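Local coordinates for protein EDTA monooxygenase (PDB 5DQP) that probably acts as a flavin-dependent monooxygenase, using reduced FMN and molecular oxygen in the bacterial degradation of EDTA, at residues 160-166 and 196-202. Sequence-based numbering, arbitrary orientation.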
loop_
_atom_site.group_PDB
_atom_site.type_symbol
_atom_site.label_atom_id
_atom_site.label_comp_id
_atom_site.label_asym_id
_atom_site.label_seq_id
_atom_site.Cartn_x
_atom_site.Cartn_y
_atom_site.Cartn_z
ATOM N N LEU A 160 -12.200 -5.452 -13.478
ATOM C CA LEU A 160 -12.208 -4.147 -12.815
ATOM C C LEU A 160 -11.244 -3.173 -13.472
ATOM O O LEU A 160 -11.572 -1.997 -13.673
ATOM C CB LEU A 160 -11.873 -4.302 -11.330
ATOM C CG LEU A 160 -13.025 -4.939 -10.560
ATOM C CD1 LEU A 160 -12.645 -5.256 -9.120
ATOM C CD2 LEU A 160 -14.244 -4.000 -10.601
ATOM N N TRP A 161 -10.027 -3.622 -13.765
ATOM C CA TRP A 161 -9.078 -2.736 -14.423
ATOM C C TRP A 161 -9.649 -2.155 -15.714
ATOM O O TRP A 161 -9.401 -0.989 -16.034
ATOM C CB TRP A 161 -7.768 -3.475 -14.681
ATOM C CG TRP A 161 -6.960 -3.645 -13.427
ATOM C CD1 TRP A 161 -7.047 -2.901 -12.276
ATOM C CD2 TRP A 161 -5.979 -4.652 -13.179
ATOM N NE1 TRP A 161 -6.151 -3.373 -11.333
ATOM C CE2 TRP A 161 -5.494 -4.454 -11.861
ATOM C CE3 TRP A 161 -5.463 -5.704 -13.940
ATOM C CZ2 TRP A 161 -4.508 -5.259 -11.304
ATOM C CZ3 TRP A 161 -4.495 -6.507 -13.382
ATOM C CH2 TRP A 161 -4.020 -6.273 -12.079
ATOM N N ASN A 162 -10.441 -2.932 -16.454
ATOM C CA ASN A 162 -10.931 -2.458 -17.742
ATOM C C ASN A 162 -12.224 -1.693 -17.651
ATOM O O ASN A 162 -12.688 -1.210 -18.682
ATOM C CB ASN A 162 -11.108 -3.622 -18.714
ATOM C CG ASN A 162 -9.788 -4.185 -19.150
ATOM O OD1 ASN A 162 -8.801 -3.459 -19.244
ATOM N ND2 ASN A 162 -9.747 -5.482 -19.397
ATOM N N SER A 163 -12.817 -1.569 -16.456
ATOM C CA SER A 163 -14.176 -1.064 -16.321
ATOM C C SER A 163 -14.270 0.462 -16.341
ATOM O O SER A 163 -15.392 0.983 -16.409
ATOM C CB SER A 163 -14.822 -1.595 -15.031
ATOM O OG SER A 163 -14.235 -0.990 -13.878
ATOM N N TRP A 164 -13.146 1.190 -16.259
ATOM C CA TRP A 164 -13.155 2.650 -16.374
ATOM C C TRP A 164 -12.035 3.050 -17.319
ATOM O O TRP A 164 -10.864 3.017 -16.940
ATOM C CB TRP A 164 -12.987 3.342 -15.027
ATOM C CG TRP A 164 -13.078 4.857 -15.132
ATOM C CD1 TRP A 164 -13.561 5.595 -16.196
ATOM C CD2 TRP A 164 -12.683 5.805 -14.147
ATOM N NE1 TRP A 164 -13.503 6.945 -15.914
ATOM C CE2 TRP A 164 -12.982 7.098 -14.658
ATOM C CE3 TRP A 164 -12.153 5.699 -12.862
ATOM C CZ2 TRP A 164 -12.710 8.256 -13.944
ATOM C CZ3 TRP A 164 -11.899 6.852 -12.155
ATOM C CH2 TRP A 164 -12.181 8.110 -12.692
ATOM N N LYS A 165 -12.399 3.431 -18.542
ATOM C CA LYS A 165 -11.448 3.926 -19.528
ATOM C C LYS A 165 -11.649 5.438 -19.626
ATOM O O LYS A 165 -12.525 5.915 -20.341
ATOM C CB LYS A 165 -11.641 3.219 -20.859
ATOM C CG LYS A 165 -11.293 1.723 -20.794
ATOM C CD LYS A 165 -11.620 0.986 -22.096
ATOM C CE LYS A 165 -11.434 -0.518 -21.906
ATOM N NZ LYS A 165 -11.682 -1.300 -23.148
ATOM N N PHE A 166 -10.848 6.176 -18.855
ATOM C CA PHE A 166 -10.907 7.633 -18.831
ATOM C C PHE A 166 -10.279 8.196 -20.109
ATOM O O PHE A 166 -9.304 7.645 -20.614
ATOM C CB PHE A 166 -10.167 8.146 -17.584
ATOM C CG PHE A 166 -10.090 9.646 -17.460
ATOM C CD1 PHE A 166 -11.137 10.364 -16.908
ATOM C CD2 PHE A 166 -8.976 10.329 -17.916
ATOM C CE1 PHE A 166 -11.075 11.742 -16.811
ATOM C CE2 PHE A 166 -8.904 11.706 -17.819
ATOM C CZ PHE A 166 -9.962 12.418 -17.256
ATOM N N GLY A 196 -18.602 -3.468 -9.529
ATOM C CA GLY A 196 -17.799 -2.480 -10.227
ATOM C C GLY A 196 -18.722 -1.338 -10.658
ATOM O O GLY A 196 -19.888 -1.354 -10.297
ATOM N N PRO A 197 -18.220 -0.345 -11.420
ATOM C CA PRO A 197 -16.849 -0.173 -11.921
ATOM C C PRO A 197 -15.820 0.138 -10.826
ATOM O O PRO A 197 -16.170 0.528 -9.703
ATOM C CB PRO A 197 -16.973 1.014 -12.883
ATOM C CG PRO A 197 -18.155 1.789 -12.381
ATOM C CD PRO A 197 -19.102 0.768 -11.841
ATOM N N LEU A 198 -14.550 -0.069 -11.179
ATOM C CA LEU A 198 -13.432 0.401 -10.383
ATOM C C LEU A 198 -13.346 1.916 -10.460
ATOM O O LEU A 198 -13.636 2.511 -11.496
ATOM C CB LEU A 198 -12.135 -0.204 -10.897
ATOM C CG LEU A 198 -10.882 -0.185 -10.039
ATOM C CD1 LEU A 198 -11.125 -1.024 -8.796
ATOM C CD2 LEU A 198 -9.705 -0.742 -10.866
ATOM N N ASN A 199 -12.940 2.544 -9.349
ATOM C CA ASN A 199 -12.727 3.986 -9.295
ATOM C C ASN A 199 -11.257 4.382 -9.503
ATOM O O ASN A 199 -10.791 5.384 -8.958
ATOM C CB ASN A 199 -13.270 4.550 -7.981
ATOM C CG ASN A 199 -12.546 4.015 -6.762
ATOM O OD1 ASN A 199 -11.812 3.029 -6.830
ATOM N ND2 ASN A 199 -12.768 4.657 -5.629
ATOM N N VAL A 200 -10.524 3.634 -10.313
ATOM C CA VAL A 200 -9.188 4.018 -10.757
ATOM C C VAL A 200 -9.182 3.728 -12.247
ATOM O O VAL A 200 -9.548 2.621 -12.642
ATOM C CB VAL A 200 -8.072 3.233 -10.042
ATOM C CG1 VAL A 200 -6.698 3.669 -10.573
ATOM C CG2 VAL A 200 -8.155 3.390 -8.522
ATOM N N PRO A 201 -8.801 4.665 -13.107
ATOM C CA PRO A 201 -8.966 4.439 -14.546
ATOM C C PRO A 201 -7.811 3.660 -15.162
ATOM O O PRO A 201 -6.663 3.740 -14.721
ATOM C CB PRO A 201 -9.020 5.862 -15.109
ATOM C CG PRO A 201 -8.042 6.583 -14.201
ATOM C CD PRO A 201 -8.246 6.002 -12.819
ATOM N N LEU A 202 -8.139 2.912 -16.216
ATOM C CA LEU A 202 -7.128 2.217 -16.995
ATOM C C LEU A 202 -6.194 3.245 -17.620
ATOM O O LEU A 202 -6.666 4.213 -18.226
ATOM C CB LEU A 202 -7.769 1.374 -18.094
ATOM C CG LEU A 202 -6.891 0.415 -18.907
ATOM C CD1 LEU A 202 -6.295 -0.669 -18.000
ATOM C CD2 LEU A 202 -7.724 -0.224 -19.978
HETATM O O HOH W 1 -8.044 0.451 -13.887
HETATM O O HOH W 2 -8.543 4.685 -20.558
#
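Leu202 N donates to Trp164 O over 2.8 Å, lying almost straight out from the carbonyl, while the N-H of Leu198 reaches Ser163 OG at 2.9 Å. The serine suits its place because one small hydroxyl bridges the two segments, accepting from Leu198 N and donating to Leu160 O. Setting OG between the backbone N and the carbonyl carbon (chi1 71°) turns it back to that oxygen at the end of helix 143-161, which Ser163 N also grips. Two waters complete the polar seam, one giving hydrogens to Trp161 O and Val200 O, the other to Phe166 O and Leu202 O.

Around these bonds the packing is largely apolar. With CG anti to the backbone N (chi1 -177°), the indole of Trp164 lies along 199-201; Pro201 CB sits over one face in a CH-pi contact, 4.0 Å from the centroid of the six-membered ring, and Phe166 CB shares that face. The Asn199 carbonyl carbon meets the ring edge, and Trp164 NE1 is hydrogen-bonded to Phe179 O. Replacing Trp164 by an alanine is likely to strip Pro201 CB of the ring face it rests on and open a gap beside 199-201. Leu198 CD2 meets the edge of the Trp161 ring at CD1, 3.7 Å away, and Leu202 CB rests on Trp161 O. Gly196 suits its positive phi.

Phe33 of the second subunit packs on Phe166 and Pro201. Far from the predicted FMN site, in the luciferase-like barrel's excursion between parallel strands 120-125 and 210-213, one backbone bond and one to a serine hydroxyl thus tie an irregular loop to the helix end and strand 164-165, while large apolar groups bury the join.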